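Local coordinates for protein IMPACT family member YigZ (Escherichia coli, PDB 1VI7) that is of uncertain function but may bind guanine ribonucleotides or other anions and may hydrolyse ribonucleoside triphosphates, at residues A63-Q68 and Q89-G94; Y148-G153 and A193-G198; S23-M28 and K118-G123; W7-A12 and L29-G34. All coordinates share one frame; numbering follows the deposited sequence.

Interaction 1 (A63-Q68 and Q89-G94); sequences APDDSQ and QLMGSG
The carboxylate of Asp65 reaches across to the last turn of helix 84-93, lying alongside the backbone of Met91 with OD2 3.3 Å from Met91 CA. Met91 turns its side chain along the same carboxylate oxygen. A chi1 of -65° sets its CG opposite the carbonyl carbon, and a bend at chi3 folds the methyl back, leaving Met91 CE 3.5 Å from Asp65 OD2 and CB 3.4 Å from it. No direct hydrogen bond joins the two segments; OD2 and the Met91 carbonyl oxygen are both acceptors. The site is the C-terminal end of a helix, where Gly94 leaves helical geometry with positive phi (83°), facing a loop that reaches Asp65 just after the cis peptide bond of Pro64. A negative carboxylate beside helix-end carbonyls would probably be poorly placed electrostatically, and one water mediates between them. It lies 2.6 Å from Asp65 OD1 and also reaches Leu90 O, with a weak bond from Gly94 N, although it cannot serve every acceptor near it at once. Leu90 O is shared: Ser93 OG donates to it over 2.7 Å, from about 20° out of the plane of the carbonyl.

Interaction 2 (Y148-G153 and A193-G198); sequences YHQLTG and ADFSRG
A chi1 of 168° turns the Phe195 ring, at the end of helix 185-196, away from its own amide nitrogen and toward the start of helix 151-160. Gln150 answers with a chi1 of -52° and an extended chain beyond CG, which runs past the ring toward Ser196. The ring is met at its edge by Gln150 CB, 3.9 Å from Phe195 CE2, while Phe195 CZ lies 3.7 Å from Gly153 CA; glycine, without a side chain, leaves the backbone accessible to the ring. Farther along, Gln150 NE2 is 3.9 Å from Ser196 CB and donates to a water at 2.8 Å, which in turn donates to Phe195 O over 3.0 Å. This water also sits over one face of the phenyl ring, toward its rim. The amide is held at its other end too, since OE1 accepts from Glu147 N, and Ser196 OG is bonded to Leu192 O. The βαββαβ order and four-stranded antiparallel sheet are those of a ferredoxin-like fold. Within it the contact joins the start of one helix to the end of the other, while Ile154, Leu157 and Leu200 continue the packing around Phe195.

Interaction 3 (S23-M28 and K118-G123); sequences SRFITM and KAYGGG
Ala119 CB sits over the centre of the Phe25 ring, 3.7 Å from the centroid and almost on the ring normal, a CH-pi contact that covers one face. The same phenyl ring turns its edge toward the face of Tyr120 in a T-shaped pair, the centroids 5.7 Å apart and the planes at 83°. Phe25 CE2 comes within 4.1 Å of Tyr120 CZ and 4.0 Å of its OH. Phe25 reaches both partners because a chi1 of -53° swings its ring away from the carbonyl carbon. Two residues along the strand, Thr27 lays both branches against the backbone of Gly123: OG1 is 3.4 Å from Gly123 C and CG2 is 3.8 Å from Gly123 O. With no side chain at Gly123, the helix comes close here, and the two CA atoms are 5.8 Å apart. No hydrogen bond crosses the contact. In the next shell, the hydroxyl of Tyr120 is bonded to Glu77 OE1, which helps to position the phenol, and Ile20 touches both Phe25 and Ala119. Helix and strand axes approach to 9.1 Å and run nearly in the same direction, 27° apart. Strand 23-31 lies between strands 14-20 and 98-105 of a five-stranded antiparallel sheet, and helix 113-128 packs on it, with Val124 and Ala127 extending the interface beyond Thr27 and Tyr120 resting also on Val102 and Arg104.

Interaction 4 (W7-A12 and L29-G34); sequences WLIPAA and LAHTDG
His31 runs past the carbonyl of Pro10 to meet the end of Ile9. Its CB lies 3.5 Å from Pro10 O and 4.1 Å from Pro10 CB, and the side chains of Pro10 and His31 cross at about a right angle. CG, set anti to the backbone N (chi1 171°), is still near that carbonyl oxygen, at 3.9 Å. On the ring, CD2 is the main point of touch, 3.4 Å from Ile9 CD1. NE2 lies 3.8 Å from the same methyl, but its polar partner is Glu97 OE2, to which it is hydrogen-bonded; this bond helps fix the rotation of the imidazole. Strand 7-10 and the end of strand 23-31 are not sheet partners. Their axes run at 118° to one another, 6.6 Å apart at closest approach; strand 7-10 pairs with strand 133-136 in a separate two-stranded antiparallel sheet, while strand 23-31 belongs to the five-stranded one. The contact therefore joins two sheets by van der Waals packing of side chains and backbone, with no hydrogen bond between the segments. Pro10 adds its ring to the seam, CG being 3.8 Å from His31 CA, and touches Leu131 and Ile98 as well. Glu97 also packs against Ile9 and makes a weak bond with Trp7 NE1.

How the interactions relate
Interactions 1, 3 and 4 belong to one compact part of the chain, whereas interaction 2 stands apart in the C-terminal domain, its nearest atoms about 25 Å from interaction 4 and about 41 Å from interaction 3. Interactions 1 and 4, with centres about 12 Å apart, touch where the ring of Trp7 packs near Ala63 O, 3.6 Å from Trp7 CE3. Interaction 3 meets interaction 1 through Gln89 CG and Gly121 O, 3.5 Å apart, linking helix 84-93 to helix 113-128. Interactions 3 and 4 use successive parts of strand 23-31, their centres about 19 Å apart.

Interaction 1 (A63-Q68 and Q89-G94)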
loop_
_atom_site.group_PDB
_atom_site.type_symbol
_atom_site.label_atom_id
_atom_site.label_comp_id
_atom_site.label_asym_id
_atom_site.label_seq_id
_atom_site.Cartn_x
_atom_site.Cartn_y
_atom_site.Cartn_z
ATOM N N ALA A 63 5.249 -0.483 4.759
ATOM C CA ALA A 63 6.655 -0.434 4.649
ATOM C C ALA A 63 7.274 -1.669 5.337
ATOM O O ALA A 63 8.484 -1.832 5.210
ATOM C CB ALA A 63 7.304 0.781 5.194
ATOM N N PRO A 64 6.476 -2.442 6.037
ATOM C CA PRO A 64 5.056 -2.266 6.245
ATOM C C PRO A 64 4.738 -1.403 7.463
ATOM O O PRO A 64 4.476 -0.206 7.399
ATOM C CB PRO A 64 4.512 -3.666 6.424
ATOM C CG PRO A 64 5.636 -4.453 6.978
ATOM C CD PRO A 64 6.908 -3.689 6.743
ATOM N N ASP A 65 4.998 -2.017 8.600
ATOM C CA ASP A 65 4.867 -1.428 9.903
ATOM C C ASP A 65 6.128 -0.626 10.231
ATOM O O ASP A 65 6.277 -0.146 11.355
ATOM C CB ASP A 65 4.665 -2.524 10.952
ATOM C CG ASP A 65 3.205 -2.848 11.197
ATOM O OD1 ASP A 65 2.399 -2.828 10.248
ATOM O OD2 ASP A 65 2.878 -3.125 12.373
ATOM N N ASP A 66 7.049 -0.595 9.271
ATOM C CA ASP A 66 8.268 0.177 9.428
ATOM C C ASP A 66 7.963 1.606 8.985
ATOM O O ASP A 66 8.241 2.553 9.709
ATOM C CB ASP A 66 9.434 -0.403 8.654
ATOM C CG ASP A 66 10.261 -1.375 9.487
ATOM O OD1 ASP A 66 11.009 -0.933 10.385
ATOM O OD2 ASP A 66 10.157 -2.589 9.236
ATOM N N SER A 67 7.316 1.727 7.819
ATOM C CA SER A 67 6.945 3.081 7.402
ATOM C C SER A 67 5.492 3.306 7.836
ATOM O O SER A 67 4.624 2.489 7.648
ATOM C CB SER A 67 7.219 3.546 6.016
ATOM O OG SER A 67 6.233 4.381 5.454
ATOM N N GLN A 68 5.388 4.380 8.602
ATOM C CA GLN A 68 4.155 4.803 9.190
ATOM C C GLN A 68 3.382 5.787 8.305
ATOM O O GLN A 68 3.395 6.994 8.469
ATOM C CB GLN A 68 4.307 5.387 10.587
ATOM C CG GLN A 68 5.434 6.388 10.722
ATOM C CD GLN A 68 6.791 5.697 10.777
ATOM O OE1 GLN A 68 7.077 4.983 11.733
ATOM N NE2 GLN A 68 7.574 5.917 9.728
ATOM N N GLN A 89 -5.018 -4.094 14.676
ATOM C CA GLN A 89 -5.134 -5.348 13.951
ATOM C C GLN A 89 -4.241 -5.278 12.702
ATOM O O GLN A 89 -3.274 -6.031 12.523
ATOM C CB GLN A 89 -6.585 -5.631 13.599
ATOM C CG GLN A 89 -7.561 -5.805 14.742
ATOM C CD GLN A 89 -7.230 -6.935 15.676
ATOM O OE1 GLN A 89 -7.055 -8.089 15.296
ATOM N NE2 GLN A 89 -7.029 -6.640 16.957
ATOM N N LEU A 90 -4.383 -4.204 11.909
ATOM C CA LEU A 90 -3.529 -4.130 10.710
ATOM C C LEU A 90 -2.090 -4.109 11.131
ATOM O O LEU A 90 -1.214 -4.877 10.703
ATOM C CB LEU A 90 -3.966 -2.978 9.830
ATOM C CG LEU A 90 -5.488 -2.847 9.609
ATOM C CD1 LEU A 90 -5.848 -1.478 9.071
ATOM C CD2 LEU A 90 -6.019 -3.900 8.653
ATOM N N MET A 91 -1.813 -3.396 12.238
ATOM C CA MET A 91 -0.395 -3.456 12.697
ATOM C C MET A 91 -0.072 -4.846 13.160
ATOM O O MET A 91 1.016 -5.322 12.933
ATOM C CB MET A 91 -0.166 -2.377 13.746
ATOM C CG MET A 91 -0.324 -0.978 13.123
ATOM S SD MET A 91 0.414 0.308 14.117
ATOM C CE MET A 91 2.139 -0.097 14.058
ATOM N N GLY A 92 -1.016 -5.522 13.819
ATOM C CA GLY A 92 -0.829 -6.875 14.306
ATOM C C GLY A 92 -0.555 -7.860 13.168
ATOM O O GLY A 92 0.327 -8.697 13.277
ATOM N N SER A 93 -1.257 -7.733 12.042
ATOM C CA SER A 93 -1.101 -8.658 10.954
ATOM C C SER A 93 0.279 -8.729 10.332
ATOM O O SER A 93 0.728 -9.837 9.953
ATOM C CB SER A 93 -2.137 -8.431 9.866
ATOM O OG SER A 93 -2.384 -7.064 9.699
ATOM N N GLY A 94 0.900 -7.577 10.131
ATOM C CA GLY A 94 2.251 -7.553 9.547
ATOM C C GLY A 94 2.113 -7.652 8.015
ATOM O O GLY A 94 2.694 -8.515 7.358
HETATM O O HOH W 1 0.907 -4.830 9.474
#

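Interaction 2 (Y148-G153 and A193-G198)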
loop_
_atom_site.group_PDB
_atom_site.type_symbol
_atom_site.label_atom_id
_atom_site.label_comp_id
_atom_site.label_asym_id
_atom_site.label_seq_id
_atom_site.Cartn_x
_atom_site.Cartn_y
_atom_site.Cartn_z
ATOM N N TYR A 148 21.793 11.737 -25.161
ATOM C CA TYR A 148 20.510 11.587 -25.821
ATOM C C TYR A 148 20.427 10.440 -26.815
ATOM O O TYR A 148 19.317 9.981 -27.136
ATOM C CB TYR A 148 20.101 12.893 -26.529
ATOM C CG TYR A 148 19.675 13.963 -25.559
ATOM C CD1 TYR A 148 20.624 14.790 -24.993
ATOM C CD2 TYR A 148 18.363 14.103 -25.125
ATOM C CE1 TYR A 148 20.292 15.720 -24.049
ATOM C CE2 TYR A 148 17.999 15.077 -24.214
ATOM C CZ TYR A 148 18.967 15.907 -23.698
ATOM O OH TYR A 148 18.666 16.858 -22.746
ATOM N N HIS A 149 21.524 10.089 -27.470
ATOM C CA HIS A 149 21.567 9.044 -28.461
ATOM C C HIS A 149 21.595 7.668 -27.809
ATOM O O HIS A 149 21.738 6.643 -28.489
ATOM C CB HIS A 149 22.755 9.198 -29.417
ATOM C CG HIS A 149 24.075 8.951 -28.792
ATOM N ND1 HIS A 149 24.539 7.671 -28.550
ATOM C CD2 HIS A 149 25.019 9.776 -28.287
ATOM C CE1 HIS A 149 25.722 7.708 -27.956
ATOM N NE2 HIS A 149 26.030 8.979 -27.752
ATOM N N GLN A 150 21.629 7.620 -26.487
ATOM C CA GLN A 150 21.558 6.395 -25.724
ATOM C C GLN A 150 20.213 6.228 -25.020
ATOM O O GLN A 150 19.908 5.157 -24.520
ATOM C CB GLN A 150 22.696 6.291 -24.719
ATOM C CG GLN A 150 24.072 6.490 -25.303
ATOM C CD GLN A 150 25.142 6.749 -24.266
ATOM O OE1 GLN A 150 25.125 7.710 -23.497
ATOM N NE2 GLN A 150 26.148 5.895 -24.253
ATOM N N LEU A 151 19.345 7.210 -25.014
ATOM C CA LEU A 151 18.041 7.127 -24.382
ATOM C C LEU A 151 17.241 5.906 -24.771
ATOM O O LEU A 151 17.246 4.930 -24.001
ATOM C CB LEU A 151 17.229 8.388 -24.603
ATOM C CG LEU A 151 16.320 8.818 -23.454
ATOM C CD1 LEU A 151 17.065 8.742 -22.135
ATOM C CD2 LEU A 151 15.818 10.239 -23.710
ATOM N N THR A 152 16.606 5.866 -25.938
ATOM C CA THR A 152 15.841 4.699 -26.354
ATOM C C THR A 152 16.558 3.399 -26.012
ATOM O O THR A 152 15.968 2.524 -25.379
ATOM C CB THR A 152 15.425 4.676 -27.818
ATOM O OG1 THR A 152 16.547 4.489 -28.678
ATOM C CG2 THR A 152 14.674 5.940 -28.205
ATOM N N GLY A 153 17.826 3.252 -26.380
ATOM C CA GLY A 153 18.605 2.086 -26.042
ATOM C C GLY A 153 18.476 1.725 -24.569
ATOM O O GLY A 153 18.294 0.538 -24.255
ATOM N N ALA A 193 27.109 -1.872 -19.740
ATOM C CA ALA A 193 28.513 -1.711 -20.121
ATOM C C ALA A 193 28.736 -2.208 -21.530
ATOM O O ALA A 193 29.342 -1.516 -22.346
ATOM C CB ALA A 193 29.408 -2.389 -19.092
ATOM N N ASP A 194 28.151 -3.316 -21.950
ATOM C CA ASP A 194 28.409 -3.807 -23.302
ATOM C C ASP A 194 27.799 -2.888 -24.338
ATOM O O ASP A 194 28.401 -2.751 -25.410
ATOM C CB ASP A 194 28.013 -5.250 -23.512
ATOM C CG ASP A 194 28.945 -6.239 -22.835
ATOM O OD1 ASP A 194 29.844 -5.832 -22.061
ATOM O OD2 ASP A 194 28.818 -7.454 -23.085
ATOM N N PHE A 195 26.757 -2.175 -24.008
ATOM C CA PHE A 195 26.005 -1.254 -24.812
ATOM C C PHE A 195 26.731 0.077 -25.004
ATOM O O PHE A 195 26.481 0.838 -25.958
ATOM C CB PHE A 195 24.668 -0.950 -24.110
ATOM C CG PHE A 195 23.869 0.190 -24.650
ATOM C CD1 PHE A 195 23.206 0.061 -25.873
ATOM C CD2 PHE A 195 23.794 1.403 -23.993
ATOM C CE1 PHE A 195 22.464 1.092 -26.398
ATOM C CE2 PHE A 195 23.009 2.438 -24.509
ATOM C CZ PHE A 195 22.299 2.268 -25.663
ATOM N N SER A 196 27.637 0.362 -24.068
ATOM C CA SER A 196 28.296 1.657 -24.119
ATOM C C SER A 196 29.788 1.536 -23.971
ATOM O O SER A 196 30.447 2.512 -23.618
ATOM C CB SER A 196 27.712 2.512 -22.971
ATOM O OG SER A 196 28.264 1.982 -21.752
ATOM N N ARG A 197 30.321 0.333 -24.129
ATOM C CA ARG A 197 31.767 0.135 -24.028
ATOM C C ARG A 197 32.315 0.653 -22.722
ATOM O O ARG A 197 33.324 1.368 -22.656
ATOM C CB ARG A 197 32.411 0.739 -25.259
ATOM C CG ARG A 197 32.363 -0.134 -26.498
ATOM C CD ARG A 197 32.803 0.554 -27.748
ATOM N NE ARG A 197 32.001 1.728 -28.028
ATOM C CZ ARG A 197 32.311 2.760 -28.795
ATOM N NH1 ARG A 197 31.507 3.789 -28.996
ATOM N NH2 ARG A 197 33.497 2.752 -29.397
ATOM N N GLY A 198 31.643 0.287 -21.620
ATOM C CA GLY A 198 31.956 0.579 -20.276
ATOM C C GLY A 198 32.087 2.003 -19.842
ATOM O O GLY A 198 32.581 2.246 -18.729
HETATM O O HOH W 2 26.132 3.814 -26.110
#

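Interaction 3 (S23-M28 and K118-G123)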
loop_
_atom_site.group_PDB
_atom_site.type_symbol
_atom_site.label_atom_id
_atom_site.label_comp_id
_atom_site.label_asym_id
_atom_site.label_seq_id
_atom_site.Cartn_x
_atom_site.Cartn_y
_atom_site.Cartn_z
ATOM N N SER A 23 -27.777 -4.924 14.844
ATOM C CA SER A 23 -27.129 -3.897 14.047
ATOM C C SER A 23 -26.307 -4.512 12.938
ATOM O O SER A 23 -26.044 -5.723 12.990
ATOM C CB SER A 23 -26.232 -3.069 14.982
ATOM O OG SER A 23 -26.988 -2.648 16.119
ATOM N N ARG A 24 -25.765 -3.761 11.983
ATOM C CA ARG A 24 -25.072 -4.468 10.887
ATOM C C ARG A 24 -23.721 -3.910 10.537
ATOM O O ARG A 24 -23.567 -2.875 9.889
ATOM C CB ARG A 24 -26.018 -4.540 9.706
ATOM C CG ARG A 24 -25.528 -5.044 8.389
ATOM C CD ARG A 24 -25.274 -6.499 8.266
ATOM N NE ARG A 24 -26.242 -7.422 8.771
ATOM C CZ ARG A 24 -26.417 -7.865 10.005
ATOM N NH1 ARG A 24 -25.644 -7.452 11.005
ATOM N NH2 ARG A 24 -27.381 -8.741 10.279
ATOM N N PHE A 25 -22.703 -4.698 10.905
ATOM C CA PHE A 25 -21.324 -4.343 10.660
ATOM C C PHE A 25 -20.684 -5.158 9.533
ATOM O O PHE A 25 -20.430 -6.368 9.681
ATOM C CB PHE A 25 -20.507 -4.496 11.929
ATOM C CG PHE A 25 -20.996 -3.798 13.156
ATOM C CD1 PHE A 25 -21.787 -4.464 14.081
ATOM C CD2 PHE A 25 -20.610 -2.487 13.437
ATOM C CE1 PHE A 25 -22.207 -3.854 15.246
ATOM C CE2 PHE A 25 -21.031 -1.871 14.586
ATOM C CZ PHE A 25 -21.827 -2.546 15.488
ATOM N N ILE A 26 -20.261 -4.463 8.489
ATOM C CA ILE A 26 -19.647 -5.030 7.334
ATOM C C ILE A 26 -18.253 -4.472 7.074
ATOM O O ILE A 26 -18.081 -3.426 6.479
ATOM C CB ILE A 26 -20.476 -4.832 6.049
ATOM N N THR A 27 -17.261 -5.282 7.450
ATOM C CA THR A 27 -15.859 -4.976 7.263
ATOM C C THR A 27 -15.425 -5.309 5.847
ATOM O O THR A 27 -15.860 -6.346 5.335
ATOM C CB THR A 27 -14.967 -5.815 8.209
ATOM O OG1 THR A 27 -15.554 -5.734 9.517
ATOM C CG2 THR A 27 -13.556 -5.225 8.239
ATOM N N MET A 28 -14.652 -4.439 5.239
ATOM C CA MET A 28 -14.176 -4.631 3.881
ATOM C C MET A 28 -12.706 -4.223 3.803
ATOM O O MET A 28 -12.303 -3.157 4.244
ATOM C CB MET A 28 -15.027 -3.826 2.895
ATOM C CG MET A 28 -16.499 -4.246 2.865
ATOM S SD MET A 28 -17.550 -3.121 1.910
ATOM C CE MET A 28 -16.644 -3.124 0.353
ATOM N N LYS A 118 -15.234 -4.216 20.212
ATOM C CA LYS A 118 -15.223 -5.586 19.692
ATOM C C LYS A 118 -15.905 -5.673 18.332
ATOM O O LYS A 118 -15.700 -6.633 17.564
ATOM C CB LYS A 118 -15.771 -6.581 20.681
ATOM C CG LYS A 118 -15.519 -6.322 22.141
ATOM C CD LYS A 118 -14.329 -7.064 22.743
ATOM C CE LYS A 118 -13.954 -6.469 24.098
ATOM N NZ LYS A 118 -15.074 -6.561 25.093
ATOM N N ALA A 119 -16.661 -4.653 17.948
ATOM C CA ALA A 119 -17.355 -4.665 16.681
ATOM C C ALA A 119 -16.453 -4.123 15.572
ATOM O O ALA A 119 -16.553 -4.529 14.415
ATOM C CB ALA A 119 -18.652 -3.900 16.741
ATOM N N TYR A 120 -15.557 -3.232 15.942
ATOM C CA TYR A 120 -14.656 -2.626 14.985
ATOM C C TYR A 120 -13.327 -3.342 14.940
ATOM O O TYR A 120 -12.932 -3.780 13.863
ATOM C CB TYR A 120 -14.497 -1.145 15.329
ATOM C CG TYR A 120 -15.762 -0.380 14.963
ATOM C CD1 TYR A 120 -16.059 -0.199 13.616
ATOM C CD2 TYR A 120 -16.650 0.104 15.915
ATOM C CE1 TYR A 120 -17.203 0.469 13.246
ATOM C CE2 TYR A 120 -17.808 0.749 15.539
ATOM C CZ TYR A 120 -18.068 0.949 14.205
ATOM O OH TYR A 120 -19.205 1.607 13.795
ATOM N N GLY A 121 -12.631 -3.401 16.071
ATOM C CA GLY A 121 -11.356 -4.106 16.148
ATOM C C GLY A 121 -11.589 -5.544 15.680
ATOM O O GLY A 121 -11.063 -6.004 14.662
ATOM N N GLY A 122 -12.524 -6.217 16.335
ATOM C CA GLY A 122 -12.927 -7.563 16.013
ATOM C C GLY A 122 -13.329 -7.780 14.568
ATOM O O GLY A 122 -13.207 -8.877 14.030
ATOM N N GLY A 123 -14.016 -6.808 13.977
ATOM C CA GLY A 123 -14.442 -6.859 12.591
ATOM C C GLY A 123 -13.212 -6.966 11.695
ATOM O O GLY A 123 -13.123 -7.918 10.909
#

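Interaction 4 (W7-A12 and L29-G34)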
loop_
_atom_site.group_PDB
_atom_site.type_symbol
_atom_site.label_atom_id
_atom_site.label_comp_id
_atom_site.label_asym_id
_atom_site.label_seq_id
_atom_site.Cartn_x
_atom_site.Cartn_y
_atom_site.Cartn_z
ATOM N N TRP A 7 7.921 -7.520 2.064
ATOM C CA TRP A 7 6.776 -7.685 2.940
ATOM C C TRP A 7 5.607 -8.330 2.197
ATOM O O TRP A 7 5.709 -8.527 0.989
ATOM C CB TRP A 7 6.394 -6.348 3.543
ATOM C CG TRP A 7 6.008 -5.249 2.617
ATOM C CD1 TRP A 7 4.774 -5.012 2.093
ATOM C CD2 TRP A 7 6.851 -4.196 2.125
ATOM N NE1 TRP A 7 4.785 -3.898 1.306
ATOM C CE2 TRP A 7 6.054 -3.374 1.309
ATOM C CE3 TRP A 7 8.203 -3.882 2.295
ATOM C CZ2 TRP A 7 6.553 -2.240 0.653
ATOM C CZ3 TRP A 7 8.689 -2.761 1.646
ATOM C CH2 TRP A 7 7.886 -1.954 0.839
ATOM N N LEU A 8 4.531 -8.639 2.915
ATOM C CA LEU A 8 3.370 -9.246 2.296
ATOM C C LEU A 8 2.291 -8.183 2.121
ATOM O O LEU A 8 2.375 -7.166 2.818
ATOM C CB LEU A 8 2.807 -10.397 3.125
ATOM C CG LEU A 8 3.725 -11.556 3.492
ATOM C CD1 LEU A 8 3.018 -12.547 4.397
ATOM C CD2 LEU A 8 4.260 -12.269 2.265
ATOM N N ILE A 9 1.474 -8.309 1.085
ATOM C CA ILE A 9 0.371 -7.363 0.873
ATOM C C ILE A 9 -0.857 -8.161 0.454
ATOM O O ILE A 9 -0.728 -9.370 0.168
ATOM C CB ILE A 9 0.719 -6.304 -0.164
ATOM C CG1 ILE A 9 1.088 -6.907 -1.528
ATOM C CG2 ILE A 9 1.881 -5.395 0.272
ATOM C CD1 ILE A 9 -0.047 -6.958 -2.506
ATOM N N PRO A 10 -2.028 -7.536 0.381
ATOM C CA PRO A 10 -3.228 -8.237 -0.010
ATOM C C PRO A 10 -3.259 -8.596 -1.488
ATOM O O PRO A 10 -3.236 -7.712 -2.355
ATOM C CB PRO A 10 -4.354 -7.262 0.330
ATOM C CG PRO A 10 -3.781 -6.191 1.121
ATOM C CD PRO A 10 -2.303 -6.182 0.872
ATOM N N ALA A 11 -3.583 -9.841 -1.807
ATOM C CA ALA A 11 -3.719 -10.353 -3.162
ATOM C C ALA A 11 -5.158 -10.341 -3.644
ATOM O O ALA A 11 -5.518 -10.657 -4.785
ATOM C CB ALA A 11 -3.150 -11.772 -3.228
ATOM N N ALA A 12 -6.077 -10.013 -2.760
ATOM C CA ALA A 12 -7.487 -9.959 -3.117
ATOM C C ALA A 12 -8.224 -9.279 -1.957
ATOM O O ALA A 12 -7.746 -9.321 -0.828
ATOM C CB ALA A 12 -8.101 -11.305 -3.384
ATOM N N LEU A 29 -11.864 -5.193 3.490
ATOM C CA LEU A 29 -10.425 -5.042 3.316
ATOM C C LEU A 29 -10.121 -4.938 1.811
ATOM O O LEU A 29 -11.039 -5.263 1.037
ATOM C CB LEU A 29 -9.703 -6.306 3.837
ATOM C CG LEU A 29 -9.249 -6.292 5.279
ATOM C CD1 LEU A 29 -10.398 -5.934 6.194
ATOM C CD2 LEU A 29 -8.603 -7.605 5.701
ATOM N N ALA A 30 -8.903 -4.608 1.438
ATOM C CA ALA A 30 -8.516 -4.464 0.045
ATOM C C ALA A 30 -7.091 -3.958 -0.092
ATOM O O ALA A 30 -6.613 -3.296 0.823
ATOM C CB ALA A 30 -9.439 -3.395 -0.588
ATOM N N HIS A 31 -6.439 -4.155 -1.228
ATOM C CA HIS A 31 -5.068 -3.657 -1.436
ATOM C C HIS A 31 -5.068 -2.175 -1.762
ATOM O O HIS A 31 -5.790 -1.719 -2.658
ATOM C CB HIS A 31 -4.416 -4.432 -2.576
ATOM C CG HIS A 31 -3.097 -3.900 -3.043
ATOM N ND1 HIS A 31 -2.960 -3.075 -4.137
ATOM C CD2 HIS A 31 -1.837 -4.087 -2.576
ATOM C CE1 HIS A 31 -1.686 -2.782 -4.313
ATOM N NE2 HIS A 31 -0.972 -3.388 -3.376
ATOM N N THR A 32 -4.302 -1.378 -1.028
ATOM C CA THR A 32 -4.255 0.071 -1.240
ATOM C C THR A 32 -2.830 0.600 -1.106
ATOM O O THR A 32 -2.366 0.855 0.005
ATOM C CB THR A 32 -5.099 0.855 -0.214
ATOM O OG1 THR A 32 -4.585 0.631 1.107
ATOM C CG2 THR A 32 -6.570 0.509 -0.264
ATOM N N ASP A 33 -2.120 0.743 -2.228
ATOM C CA ASP A 33 -0.754 1.298 -2.105
ATOM C C ASP A 33 -0.884 2.839 -2.108
ATOM O O ASP A 33 -1.492 3.435 -3.003
ATOM C CB ASP A 33 0.220 0.798 -3.130
ATOM C CG ASP A 33 1.632 1.327 -3.000
ATOM O OD1 ASP A 33 2.548 0.840 -3.711
ATOM O OD2 ASP A 33 1.870 2.238 -2.172
ATOM N N GLY A 34 -0.575 3.396 -0.928
ATOM C CA GLY A 34 -0.631 4.787 -0.632
ATOM C C GLY A 34 -1.976 5.300 -0.147
ATOM O O GLY A 34 -3.057 4.731 -0.341
#